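Local structure of putative secreted endoglycosylceramidase (Rhodococcus hoagii, 6JYZ) at residues G78-R83 with R407-A412; A158-G163 with D189-Q194; V179-Q184 with P225-P230; R431-Y436 with G460-G465. The protein is an endogalactosylceramidase of glycoside hydrolase family 5 that probably hydrolyses the O-glycosidic bond between sugar and ceramide in its glycolipid substrates. All coordinates share one frame; numbering follows the deposited sequence.

Contact 1: G78-R83 with R407-A412. With IPA (isopropyl alcohol), chain C.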
loop_
_atom_site.group_PDB
_atom_site.type_symbol
_atom_site.label_atom_id
_atom_site.label_comp_id
_atom_site.label_asym_id
_atom_site.label_seq_id
_atom_site.Cartn_x
_atom_site.Cartn_y
_atom_site.Cartn_z
ATOM N N GLY A 78 12.451 -7.935 8.046
ATOM C CA GLY A 78 11.338 -8.554 8.757
ATOM C C GLY A 78 9.986 -8.465 8.015
ATOM O O GLY A 78 9.011 -8.996 8.518
ATOM N N PHE A 79 9.962 -7.808 6.835
ATOM C CA PHE A 79 8.654 -7.574 6.202
ATOM C C PHE A 79 8.028 -8.874 5.723
ATOM O O PHE A 79 8.722 -9.758 5.205
ATOM C CB PHE A 79 8.890 -6.687 4.983
ATOM C CG PHE A 79 9.420 -5.323 5.250
ATOM C CD1 PHE A 79 9.476 -4.792 6.534
ATOM C CD2 PHE A 79 9.820 -4.517 4.186
ATOM C CE1 PHE A 79 9.937 -3.478 6.744
ATOM C CE2 PHE A 79 10.308 -3.240 4.404
ATOM C CZ PHE A 79 10.342 -2.716 5.673
ATOM N N ASP A 80 6.714 -8.978 5.890
ATOM C CA ASP A 80 5.972 -10.125 5.405
ATOM C C ASP A 80 4.847 -9.749 4.422
ATOM O O ASP A 80 4.059 -10.608 4.084
ATOM C CB ASP A 80 5.377 -10.980 6.535
ATOM C CG ASP A 80 4.310 -10.263 7.309
ATOM O OD1 ASP A 80 4.022 -9.083 7.010
ATOM O OD2 ASP A 80 3.722 -10.933 8.234
ATOM N N VAL A 81 4.888 -8.511 3.925
ATOM C CA VAL A 81 3.943 -8.124 2.869
ATOM C C VAL A 81 4.641 -7.067 2.031
ATOM O O VAL A 81 5.504 -6.327 2.464
ATOM C CB VAL A 81 2.619 -7.566 3.468
ATOM C CG1 VAL A 81 2.787 -6.179 4.085
ATOM C CG2 VAL A 81 1.497 -7.550 2.440
ATOM N N VAL A 82 4.183 -7.009 0.783
ATOM C CA VAL A 82 4.530 -5.919 -0.127
ATOM C C VAL A 82 3.232 -5.399 -0.755
ATOM O O VAL A 82 2.339 -6.178 -1.089
ATOM C CB VAL A 82 5.474 -6.407 -1.229
ATOM C CG1 VAL A 82 4.929 -7.580 -1.982
ATOM C CG2 VAL A 82 5.773 -5.332 -2.244
ATOM N N ARG A 83 3.128 -4.084 -0.833
ATOM C CA ARG A 83 2.075 -3.449 -1.635
ATOM C C ARG A 83 2.723 -3.137 -2.983
ATOM O O ARG A 83 3.539 -2.243 -3.113
ATOM C CB ARG A 83 1.505 -2.231 -0.901
ATOM C CG ARG A 83 0.334 -1.605 -1.698
ATOM C CD ARG A 83 -0.375 -0.596 -0.811
ATOM N NE ARG A 83 -1.448 0.134 -1.488
ATOM C CZ ARG A 83 -1.409 1.421 -1.834
ATOM N NH1 ARG A 83 -0.289 2.141 -1.821
ATOM N NH2 ARG A 83 -2.580 1.982 -2.209
ATOM N N ARG A 407 11.360 -3.425 13.533
ATOM C CA ARG A 407 11.054 -3.856 14.896
ATOM C C ARG A 407 10.374 -5.203 14.940
ATOM O O ARG A 407 9.569 -5.598 14.085
ATOM C CB ARG A 407 10.221 -2.809 15.629
ATOM C CG ARG A 407 11.102 -1.647 16.112
ATOM C CD ARG A 407 10.327 -0.396 16.511
ATOM N NE ARG A 407 9.300 -0.686 17.483
ATOM C CZ ARG A 407 8.398 0.210 17.966
ATOM N NH1 ARG A 407 8.507 1.491 17.616
ATOM N NH2 ARG A 407 7.392 -0.229 18.701
ATOM N N ALA A 408 10.651 -5.960 16.014
ATOM C CA ALA A 408 10.101 -7.281 16.235
ATOM C C ALA A 408 8.575 -7.258 16.202
ATOM O O ALA A 408 7.923 -6.305 16.739
ATOM C CB ALA A 408 10.575 -7.783 17.630
ATOM N N TYR A 409 7.956 -8.310 15.674
ATOM C CA TYR A 409 6.506 -8.452 15.721
ATOM C C TYR A 409 6.113 -9.894 15.475
ATOM O O TYR A 409 6.850 -10.621 14.795
ATOM C CB TYR A 409 5.779 -7.525 14.686
ATOM C CG TYR A 409 5.946 -7.917 13.220
ATOM C CD1 TYR A 409 7.163 -7.765 12.594
ATOM C CD2 TYR A 409 4.890 -8.461 12.532
ATOM C CE1 TYR A 409 7.351 -8.155 11.260
ATOM C CE2 TYR A 409 5.050 -8.833 11.189
ATOM C CZ TYR A 409 6.279 -8.703 10.582
ATOM O OH TYR A 409 6.407 -9.069 9.246
ATOM N N PRO A 410 4.932 -10.300 15.895
ATOM C CA PRO A 410 4.392 -11.621 15.545
ATOM C C PRO A 410 3.786 -11.557 14.141
ATOM O O PRO A 410 2.828 -10.782 13.892
ATOM C CB PRO A 410 3.320 -11.896 16.613
ATOM C CG PRO A 410 2.846 -10.473 17.004
ATOM C CD PRO A 410 4.056 -9.580 16.885
ATOM N N ARG A 411 4.306 -12.338 13.225
ATOM C CA ARG A 411 3.731 -12.480 11.887
ATOM C C ARG A 411 2.389 -13.174 11.926
ATOM O O ARG A 411 1.404 -12.762 11.259
ATOM C CB ARG A 411 4.688 -13.254 10.969
ATOM C CG ARG A 411 6.034 -12.576 10.749
ATOM C CD ARG A 411 7.022 -13.627 10.167
ATOM N NE ARG A 411 6.559 -14.276 8.937
ATOM C CZ ARG A 411 6.984 -14.014 7.694
ATOM N NH1 ARG A 411 7.914 -13.138 7.452
ATOM N NH2 ARG A 411 6.380 -14.681 6.740
ATOM N N ALA A 412 2.285 -14.242 12.696
ATOM C CA ALA A 412 1.094 -15.053 12.793
ATOM C C ALA A 412 0.998 -15.622 14.196
ATOM O O ALA A 412 2.023 -16.150 14.705
ATOM C CB ALA A 412 1.091 -16.173 11.752
HETATM C C1 IPA C . 2.452 -14.876 8.215
HETATM C C2 IPA C . 3.107 -16.259 8.290
HETATM C C3 IPA C . 3.172 -16.981 6.984
HETATM O O2 IPA C . 4.473 -16.129 8.703
HETATM O O HOH W 1 9.622 -11.648 9.196
HETATM O O HOH W 2 9.660 -12.365 5.209
#
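With chi1 at 70°, Tyr-409 holds CG between its backbone N and carbonyl carbon, which sends the phenol toward the turn at Gly-78; Asp-80, with chi1 at 66°, swings its carboxylate beside the same hydroxyl. OH of Tyr-409 donates to Gly-78 O at 2.7 Å, the acceptor lying at the ring edge. The Asp-80 carboxylate stands almost perpendicular to that ring (85°), its CG 3.1 Å from Tyr-409 OH, yet does not bond the phenol: OD1 accepts instead from Arg-43 N. Arg-411, bent at chi3, slides past Asp-80 in the opposite direction and lays one guanidinium face over the methylene, NH1 3.5 Å from Asp-80 CB. Any attraction between the charges is probably long-range, since Asp-80 OD2 lies 4.4 Å from Arg-411 NE, well out of the guanidinium plane. Two waters accept from Arg-411 NH1; one donates on to Gly-78 O, the other lies within bonding distance of Phe-79 O and can donate to it. NE of Arg-411 grips O2 of an isopropyl alcohol, probably from the crystallisation liquor, at 2.8 Å; NH2 adds a longer bond to it and another to Gly-117 O. Gly-78, in a Schellman motif, ends a helix and leads into strand 81-86, between strands 38-47 and 119-124 of the (beta/alpha)8 barrel of glycoside hydrolase family 5; strand 409-414 runs antiparallel to 38-47, adding the C-terminal strands to the barrel's flank.

Contact 2: A158-G163 with D189-Q194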
loop_
_atom_site.group_PDB
_atom_site.type_symbol
_atom_site.label_atom_id
_atom_site.label_comp_id
_atom_site.label_asym_id
_atom_site.label_seq_id
_atom_site.Cartn_x
_atom_site.Cartn_y
_atom_site.Cartn_z
ATOM N N ALA A 158 -7.779 6.270 -22.024
ATOM C CA ALA A 158 -8.806 6.350 -20.987
ATOM C C ALA A 158 -8.850 7.732 -20.343
ATOM O O ALA A 158 -9.620 7.870 -19.360
ATOM C CB ALA A 158 -8.599 5.285 -19.935
ATOM N N THR A 159 -8.057 8.690 -20.783
ATOM C CA THR A 159 -7.868 9.973 -20.115
ATOM C C THR A 159 -8.668 11.052 -20.866
ATOM O O THR A 159 -8.338 11.393 -22.009
ATOM C CB THR A 159 -6.400 10.328 -20.125
ATOM O OG1 THR A 159 -5.704 9.325 -19.345
ATOM C CG2 THR A 159 -6.145 11.667 -19.436
ATOM N N LEU A 160 -9.746 11.504 -20.248
ATOM C CA LEU A 160 -10.770 12.354 -20.868
ATOM C C LEU A 160 -10.849 13.663 -20.066
ATOM O O LEU A 160 -11.623 13.787 -19.127
ATOM C CB LEU A 160 -12.103 11.612 -20.911
ATOM C CG LEU A 160 -12.059 10.260 -21.654
ATOM C CD1 LEU A 160 -13.401 9.562 -21.496
ATOM C CD2 LEU A 160 -11.662 10.453 -23.131
ATOM N N THR A 161 -10.043 14.621 -20.438
ATOM C CA THR A 161 -9.850 15.830 -19.632
ATOM C C THR A 161 -10.750 16.978 -20.075
ATOM O O THR A 161 -10.702 18.028 -19.439
ATOM C CB THR A 161 -8.426 16.329 -19.661
ATOM O OG1 THR A 161 -8.185 16.746 -21.016
ATOM C CG2 THR A 161 -7.416 15.304 -19.147
ATOM N N GLY A 162 -11.516 16.800 -21.142
ATOM C CA GLY A 162 -12.375 17.901 -21.646
ATOM C C GLY A 162 -11.569 19.102 -22.163
ATOM O O GLY A 162 -12.187 20.176 -22.307
ATOM N N GLY A 163 -10.268 18.977 -22.358
ATOM C CA GLY A 163 -9.432 20.106 -22.712
ATOM C C GLY A 163 -9.091 20.973 -21.517
ATOM O O GLY A 163 -8.413 21.972 -21.711
ATOM N N ASP A 189 -18.332 6.873 -16.074
ATOM C CA ASP A 189 -18.173 5.793 -17.062
ATOM C C ASP A 189 -18.286 6.382 -18.467
ATOM O O ASP A 189 -18.780 5.716 -19.394
ATOM C CB ASP A 189 -19.153 4.632 -16.852
ATOM C CG ASP A 189 -18.667 3.320 -17.422
ATOM O OD1 ASP A 189 -17.499 3.147 -17.768
ATOM O OD2 ASP A 189 -19.557 2.415 -17.419
ATOM N N GLU A 190 -17.749 7.572 -18.715
ATOM C CA GLU A 190 -17.742 8.129 -20.076
ATOM C C GLU A 190 -16.906 7.205 -20.949
ATOM O O GLU A 190 -15.833 6.726 -20.570
ATOM C CB GLU A 190 -17.083 9.507 -20.066
ATOM C CG GLU A 190 -17.903 10.602 -19.442
ATOM C CD GLU A 190 -17.251 11.977 -19.551
ATOM O OE1 GLU A 190 -16.357 12.211 -20.368
ATOM O OE2 GLU A 190 -17.664 12.788 -18.734
ATOM N N GLN A 191 -17.431 6.925 -22.153
ATOM C CA GLN A 191 -16.787 6.067 -23.139
ATOM C C GLN A 191 -16.559 4.672 -22.555
ATOM O O GLN A 191 -15.699 3.934 -23.061
ATOM C CB GLN A 191 -15.539 6.709 -23.721
ATOM C CG GLN A 191 -15.866 8.025 -24.440
ATOM C CD GLN A 191 -14.613 8.628 -25.051
ATOM O OE1 GLN A 191 -13.554 7.995 -25.281
ATOM N NE2 GLN A 191 -14.701 9.905 -25.320
ATOM N N GLY A 192 -17.274 4.313 -21.487
ATOM C CA GLY A 192 -17.055 3.000 -20.870
ATOM C C GLY A 192 -15.711 2.853 -20.180
ATOM O O GLY A 192 -15.330 1.712 -19.879
ATOM N N VAL A 193 -15.017 3.915 -19.804
ATOM C CA VAL A 193 -13.661 3.729 -19.270
ATOM C C VAL A 193 -13.693 3.024 -17.915
ATOM O O VAL A 193 -12.765 2.262 -17.630
ATOM C CB VAL A 193 -12.843 5.016 -19.159
ATOM C CG1 VAL A 193 -12.597 5.625 -20.534
ATOM C CG2 VAL A 193 -13.473 6.079 -18.227
ATOM N N GLN A 194 -14.714 3.233 -17.089
ATOM C CA GLN A 194 -14.756 2.509 -15.843
ATOM C C GLN A 194 -15.039 1.028 -16.091
ATOM O O GLN A 194 -14.424 0.168 -15.415
ATOM C CB GLN A 194 -15.793 3.119 -14.900
ATOM C CG GLN A 194 -15.851 2.424 -13.550
ATOM C CD GLN A 194 -16.889 2.951 -12.601
ATOM O OE1 GLN A 194 -17.152 4.248 -12.568
ATOM N NE2 GLN A 194 -17.390 2.100 -11.771
HETATM O O HOH W 3 -14.429 14.315 -20.206
#
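Leu-160 carries this contact, and both its methyls meet the amide of Gln-191. CD2 is as near to OE1 as to NE2 of Gln-191, at 3.8 Å, so that it touches the group as a whole and not one polar end; CD1 also rests on the backbone of the turn, 3.8 Å from Glu-190 O. Val-193 supplies the second apolar patch: its CG1, anti to the carbonyl carbon (chi1 -64°), reaches 4.1 Å from Leu-160 CD1 and 3.9 Å from Ala-158 CA. The turn that offers these surfaces is a tight link between consecutive helices. Asp-189 ends the first in a Schellman motif, Gly-192 is the N-cap of helix 193-206, and backbone bonds from Gly-192 N to Asp-189 O and from Val-193 N to Glu-190 O close the chain between them. Further out, a water donates both to Leu-160 O and to Glu-190 OE1, bridging the two segments. The other carboxylate oxygen of Glu-190 forms a salt bridge with Arg-181 of helix 177-187, which helps to position the glutamate, and Ala-185 of that helix touches the side chains of both Leu-160 and Glu-190. Asp-189 is tied through OD2 to Arg-243 of helix 230-251.

Contact 3: V179-Q184 with P225-P230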
loop_
_atom_site.group_PDB
_atom_site.type_symbol
_atom_site.label_atom_id
_atom_site.label_comp_id
_atom_site.label_asym_id
_atom_site.label_seq_id
_atom_site.Cartn_x
_atom_site.Cartn_y
_atom_site.Cartn_z
ATOM N N VAL A 179 -7.063 16.824 -14.115
ATOM C CA VAL A 179 -7.073 15.570 -13.347
ATOM C C VAL A 179 -8.445 15.365 -12.777
ATOM O O VAL A 179 -8.985 14.245 -12.836
ATOM C CB VAL A 179 -6.025 15.659 -12.223
ATOM C CG1 VAL A 179 -6.126 14.493 -11.220
ATOM C CG2 VAL A 179 -4.617 15.703 -12.832
ATOM N N ALA A 180 -9.058 16.413 -12.218
ATOM C CA ALA A 180 -10.387 16.277 -11.662
ATOM C C ALA A 180 -11.409 15.862 -12.723
ATOM O O ALA A 180 -12.289 15.013 -12.480
ATOM C CB ALA A 180 -10.804 17.579 -10.968
ATOM N N ARG A 181 -11.317 16.451 -13.911
ATOM C CA ARG A 181 -12.254 16.151 -14.970
ATOM C C ARG A 181 -12.058 14.697 -15.436
ATOM O O ARG A 181 -13.028 14.024 -15.705
ATOM C CB ARG A 181 -12.013 17.137 -16.141
ATOM C CG ARG A 181 -12.965 16.925 -17.317
ATOM C CD ARG A 181 -14.390 17.243 -16.980
ATOM N NE ARG A 181 -15.397 16.832 -17.984
ATOM C CZ ARG A 181 -16.003 15.709 -17.942
ATOM N NH1 ARG A 181 -15.625 14.734 -17.107
ATOM N NH2 ARG A 181 -17.042 15.483 -18.726
ATOM N N ALA A 182 -10.803 14.243 -15.569
ATOM C CA ALA A 182 -10.540 12.860 -16.008
ATOM C C ALA A 182 -11.092 11.887 -14.988
ATOM O O ALA A 182 -11.668 10.852 -15.348
ATOM C CB ALA A 182 -9.071 12.616 -16.214
ATOM N N PHE A 183 -10.936 12.165 -13.682
ATOM C CA PHE A 183 -11.539 11.297 -12.689
ATOM C C PHE A 183 -13.048 11.311 -12.789
ATOM O O PHE A 183 -13.703 10.259 -12.640
ATOM C CB PHE A 183 -11.156 11.713 -11.238
ATOM C CG PHE A 183 -9.987 10.906 -10.720
ATOM C CD1 PHE A 183 -10.247 9.640 -10.231
ATOM C CD2 PHE A 183 -8.697 11.418 -10.696
ATOM C CE1 PHE A 183 -9.148 8.880 -9.719
ATOM C CE2 PHE A 183 -7.645 10.657 -10.208
ATOM C CZ PHE A 183 -7.897 9.428 -9.751
ATOM N N GLN A 184 -13.674 12.490 -13.004
ATOM C CA GLN A 184 -15.120 12.526 -13.055
ATOM C C GLN A 184 -15.615 11.738 -14.279
ATOM O O GLN A 184 -16.636 11.047 -14.201
ATOM C CB GLN A 184 -15.671 13.953 -13.049
ATOM C CG GLN A 184 -17.187 13.964 -12.804
ATOM C CD GLN A 184 -17.511 13.307 -11.476
ATOM O OE1 GLN A 184 -16.808 13.528 -10.466
ATOM N NE2 GLN A 184 -18.587 12.528 -11.421
ATOM N N PRO A 225 -11.521 12.858 -5.660
ATOM C CA PRO A 225 -12.942 13.193 -5.669
ATOM C C PRO A 225 -13.559 13.413 -7.045
ATOM O O PRO A 225 -14.769 13.363 -7.186
ATOM C CB PRO A 225 -12.994 14.476 -4.805
ATOM C CG PRO A 225 -11.810 14.355 -3.893
ATOM C CD PRO A 225 -10.740 13.721 -4.765
ATOM N N GLY A 226 -12.711 13.680 -8.062
ATOM C CA GLY A 226 -13.285 14.103 -9.342
ATOM C C GLY A 226 -13.867 15.514 -9.191
ATOM O O GLY A 226 -13.200 16.425 -8.708
ATOM N N LEU A 227 -15.063 15.653 -9.714
ATOM C CA LEU A 227 -15.790 16.930 -9.632
ATOM C C LEU A 227 -16.862 16.899 -8.569
ATOM O O LEU A 227 -17.870 17.622 -8.657
ATOM C CB LEU A 227 -16.335 17.347 -11.006
ATOM C CG LEU A 227 -15.240 17.586 -12.055
ATOM C CD1 LEU A 227 -15.881 17.852 -13.429
ATOM C CD2 LEU A 227 -14.345 18.724 -11.690
ATOM N N ARG A 228 -16.679 16.068 -7.549
ATOM C CA ARG A 228 -17.650 15.953 -6.472
ATOM C C ARG A 228 -17.057 16.368 -5.143
ATOM O O ARG A 228 -15.859 16.361 -4.941
ATOM C CB ARG A 228 -18.185 14.508 -6.416
ATOM C CG ARG A 228 -18.955 14.148 -7.680
ATOM C CD ARG A 228 -20.232 14.964 -7.919
ATOM N NE ARG A 228 -20.897 14.579 -9.163
ATOM C CZ ARG A 228 -20.669 15.153 -10.311
ATOM N NH1 ARG A 228 -19.812 16.127 -10.463
ATOM N NH2 ARG A 228 -21.363 14.663 -11.372
ATOM N N ASP A 229 -17.947 16.776 -4.229
ATOM C CA ASP A 229 -17.551 17.038 -2.838
ATOM C C ASP A 229 -17.266 15.733 -2.127
ATOM O O ASP A 229 -17.477 14.639 -2.689
ATOM C CB ASP A 229 -18.717 17.771 -2.126
ATOM C CG ASP A 229 -19.727 16.697 -1.669
ATOM O OD1 ASP A 229 -20.193 15.894 -2.476
ATOM O OD2 ASP A 229 -19.990 16.599 -0.385
ATOM N N PRO A 230 -16.866 15.716 -0.858
ATOM C CA PRO A 230 -16.541 14.447 -0.176
ATOM C C PRO A 230 -17.682 13.480 -0.110
ATOM O O PRO A 230 -17.438 12.264 -0.236
ATOM C CB PRO A 230 -16.112 14.906 1.223
ATOM C CG PRO A 230 -15.471 16.259 0.912
ATOM C CD PRO A 230 -16.451 16.908 -0.076
#
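Gln-184 leaves its helix toward Leu-227, which its first carbons and OE1 face, while the amide end faces Arg-228. CB packs 3.8 Å from Leu-227 CG, and CG comes 3.9 Å from Leu-227 CB. A bend at chi2 (59°) then carries the amide across the turn, CD lying 3.8 Å from both Leu-227 N and Arg-228 NH1. OE1 accepts from Leu-227 N at 2.9 Å, with an N-H...O angle of 156°. NE2 sits 3.4 Å above the plane of the Arg-228 guanidinium, over its centre; the two flat groups, only 12° from parallel, stack. The same NE2 donates to Asp-188 and Gln-236. A type II' turn from Pro-225 to Arg-228 makes this possible: Gly-226, with positive phi, brings its CA within 3.4 Å of Ala-180 O, where a side chain would strike Gln-184 OE1. With an alanine in place of Gln-184, Leu-227 N would probably lose its acceptor and the guanidinium the surface it lies on. In the (beta/alpha)8 barrel of glycoside hydrolase family 5, this ties the loop between strand 214-218 and helix 230-251 to helix 177-187. Because an uncharged amide both accepts from the turn and stacks on its arginine, the loop is held without an opposite charge across the contact.

Contact 4: R431-Y436 with G460-G465. With IPA (isopropyl alcohol), chain C.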
loop_
_atom_site.group_PDB
_atom_site.type_symbol
_atom_site.label_atom_id
_atom_site.label_comp_id
_atom_site.label_asym_id
_atom_site.label_seq_id
_atom_site.Cartn_x
_atom_site.Cartn_y
_atom_site.Cartn_z
ATOM N N ARG A 431 0.392 -22.584 15.563
ATOM C CA ARG A 431 1.799 -22.242 15.468
ATOM C C ARG A 431 2.036 -20.733 15.496
ATOM O O ARG A 431 1.485 -19.967 14.675
ATOM C CB ARG A 431 2.373 -22.797 14.160
ATOM C CG ARG A 431 3.851 -22.519 13.970
ATOM C CD ARG A 431 4.323 -23.037 12.611
ATOM N NE ARG A 431 4.161 -24.477 12.601
ATOM C CZ ARG A 431 5.173 -25.333 12.573
ATOM N NH1 ARG A 431 6.421 -24.896 12.557
ATOM N NH2 ARG A 431 4.934 -26.630 12.557
ATOM N N ILE A 432 2.824 -20.285 16.428
ATOM C CA ILE A 432 3.284 -18.901 16.469
ATOM C C ILE A 432 4.434 -18.726 15.515
ATOM O O ILE A 432 5.379 -19.559 15.522
ATOM C CB ILE A 432 3.776 -18.584 17.895
ATOM C CG1 ILE A 432 2.597 -18.605 18.867
ATOM C CG2 ILE A 432 4.467 -17.226 17.945
ATOM C CD1 ILE A 432 3.003 -18.791 20.347
ATOM N N GLU A 433 4.470 -17.639 14.730
ATOM C CA GLU A 433 5.614 -17.272 13.942
ATOM C C GLU A 433 5.950 -15.825 14.179
ATOM O O GLU A 433 5.043 -14.962 14.020
ATOM C CB GLU A 433 5.338 -17.459 12.466
ATOM C CG GLU A 433 5.116 -18.924 12.135
ATOM C CD GLU A 433 4.843 -19.199 10.654
ATOM O OE1 GLU A 433 5.556 -18.638 9.782
ATOM O OE2 GLU A 433 4.010 -20.069 10.390
ATOM N N ALA A 434 7.150 -15.487 14.587
ATOM C CA ALA A 434 7.493 -14.111 14.923
ATOM C C ALA A 434 8.843 -13.733 14.354
ATOM O O ALA A 434 9.726 -14.615 14.145
ATOM C CB ALA A 434 7.399 -13.860 16.398
ATOM N N TRP A 435 9.066 -12.436 14.154
ATOM C CA TRP A 435 10.323 -11.863 13.687
ATOM C C TRP A 435 10.992 -11.055 14.784
ATOM O O TRP A 435 10.334 -10.310 15.502
ATOM C CB TRP A 435 9.968 -10.888 12.532
ATOM C CG TRP A 435 11.041 -9.901 12.202
ATOM C CD1 TRP A 435 11.088 -8.568 12.544
ATOM C CD2 TRP A 435 12.306 -10.121 11.507
ATOM N NE1 TRP A 435 12.240 -7.958 12.110
ATOM C CE2 TRP A 435 13.017 -8.904 11.486
ATOM C CE3 TRP A 435 12.839 -11.257 10.857
ATOM C CZ2 TRP A 435 14.235 -8.786 10.788
ATOM C CZ3 TRP A 435 14.053 -11.114 10.175
ATOM C CH2 TRP A 435 14.727 -9.894 10.149
ATOM N N TYR A 436 12.336 -11.133 14.806
ATOM C CA TYR A 436 13.144 -10.279 15.663
ATOM C C TYR A 436 14.334 -9.775 14.858
ATOM O O TYR A 436 15.006 -10.600 14.232
ATOM C CB TYR A 436 13.695 -11.027 16.903
ATOM C CG TYR A 436 12.617 -11.573 17.794
ATOM C CD1 TYR A 436 12.005 -12.785 17.512
ATOM C CD2 TYR A 436 12.178 -10.820 18.855
ATOM C CE1 TYR A 436 10.915 -13.223 18.227
ATOM C CE2 TYR A 436 11.097 -11.269 19.620
ATOM C CZ TYR A 436 10.473 -12.451 19.293
ATOM O OH TYR A 436 9.367 -12.868 19.987
ATOM N N GLY A 460 18.167 -11.063 11.003
ATOM C CA GLY A 460 17.480 -11.228 12.275
ATOM C C GLY A 460 17.267 -12.672 12.557
ATOM O O GLY A 460 18.121 -13.515 12.277
ATOM N N TRP A 461 16.090 -12.960 13.132
ATOM C CA TRP A 461 15.738 -14.226 13.690
ATOM C C TRP A 461 14.272 -14.497 13.459
ATOM O O TRP A 461 13.452 -13.571 13.536
ATOM C CB TRP A 461 15.970 -14.275 15.198
ATOM C CG TRP A 461 17.385 -13.973 15.551
ATOM C CD1 TRP A 461 17.986 -12.752 15.606
ATOM C CD2 TRP A 461 18.355 -14.968 15.895
ATOM N NE1 TRP A 461 19.311 -12.926 15.914
ATOM C CE2 TRP A 461 19.544 -14.245 16.157
ATOM C CE3 TRP A 461 18.331 -16.360 16.041
ATOM C CZ2 TRP A 461 20.733 -14.911 16.489
ATOM C CZ3 TRP A 461 19.488 -17.016 16.430
ATOM C CH2 TRP A 461 20.658 -16.278 16.653
ATOM N N ARG A 462 13.937 -15.755 13.194
ATOM C CA ARG A 462 12.535 -16.190 13.134
ATOM C C ARG A 462 12.273 -17.121 14.272
ATOM O O ARG A 462 13.057 -18.088 14.522
ATOM C CB ARG A 462 12.254 -16.865 11.800
ATOM C CG ARG A 462 12.175 -15.865 10.660
ATOM C CD ARG A 462 10.797 -15.109 10.674
ATOM N NE ARG A 462 9.696 -16.030 10.442
ATOM C CZ ARG A 462 9.250 -16.404 9.274
ATOM N NH1 ARG A 462 9.834 -15.925 8.202
ATOM N NH2 ARG A 462 8.242 -17.263 9.241
ATOM N N LEU A 463 11.188 -16.942 15.013
ATOM C CA LEU A 463 10.732 -17.772 16.075
ATOM C C LEU A 463 9.552 -18.590 15.599
ATOM O O LEU A 463 8.616 -18.048 14.958
ATOM C CB LEU A 463 10.367 -16.894 17.273
ATOM C CG LEU A 463 9.572 -17.620 18.336
ATOM C CD1 LEU A 463 10.430 -18.482 19.231
ATOM C CD2 LEU A 463 8.849 -16.591 19.224
ATOM N N ILE A 464 9.529 -19.855 15.961
ATOM C CA ILE A 464 8.359 -20.696 15.856
ATOM C C ILE A 464 8.111 -21.377 17.158
ATOM O O ILE A 464 9.019 -21.597 17.967
ATOM C CB ILE A 464 8.500 -21.710 14.705
ATOM C CG1 ILE A 464 8.800 -21.064 13.355
ATOM C CG2 ILE A 464 7.308 -22.637 14.606
ATOM C CD1 ILE A 464 7.633 -20.497 12.639
ATOM N N GLY A 465 6.877 -21.693 17.453
ATOM C CA GLY A 465 6.515 -22.488 18.592
ATOM C C GLY A 465 5.038 -22.801 18.588
ATOM O O GLY A 465 4.316 -22.283 17.717
HETATM C C1 IPA C . 2.452 -14.876 8.215
HETATM C C2 IPA C . 3.107 -16.259 8.290
HETATM C C3 IPA C . 3.172 -16.981 6.984
HETATM O O2 IPA C . 4.473 -16.129 8.703
#
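Trp-435 brings CH2 against Gly-460, 3.7 Å from its CA, into a hollow where a CB would clash with the ring. The indole gets there with CG anti to the backbone N (chi1 162°), CD of Arg-462 approaches its edge, and NE1 donates to the backbone O of Ala-406. Arg-431 lays its bent chain along Ile-464, CG resting 3.5 Å from Ile-464 CG2. Between these two side-chain packings, on the face that bears Trp-435, Glu-433 and Arg-462 lay carboxylate and guanidinium nearly coplanar, 4° apart, in a salt bridge of 3.1 Å from OE1 to NH2. OE1 also accepts from an isopropyl alcohol, while OE2 pairs with Arg-38. On the other face the small Ala-434 gives the dip beside Leu-463, its CB 4.2 Å from Leu-463 CD2, and Tyr-436 turns its ring edge to that leucine, CE1 3.8 Å from Leu-463 CB. With an alanine in place of Trp-435, a gap would probably open beside Gly-460 and Ala-406 O would lose its donor. Six backbone bonds join the two antiparallel strands, whose axes run 164° apart. Strand 431-437 lies between 409-414 and 460-467, which pairs in turn with 452-457; the face bearing Ile-432, Ala-434, Tyr-436 and Leu-463 packs on strands 423-428 and 471-475, sheet against sheet.

How the contacts relate
Contacts 1 and 4 belong together, as do contacts 2 and 3, and the pairs lie on opposite sides of the chain's centre. Contact 1 is the buried one, relying on a phenol, waters and a near-miss of charges where the barrel meets the C-terminal strands; contact 4, partly buried, continues those strands through regular pairing, Ala-412 O and Tyr-409 O being probable acceptors for Glu-433 N and Trp-435 N, and both touch the same isopropyl alcohol. Contacts 2 and 3 are also partly buried, each setting a loop against a turn or helix, with helix 177-187 common to both; the former is mainly apolar, the latter turns on an amide. Centres of contacts 2 and 4 are about 49 Å apart.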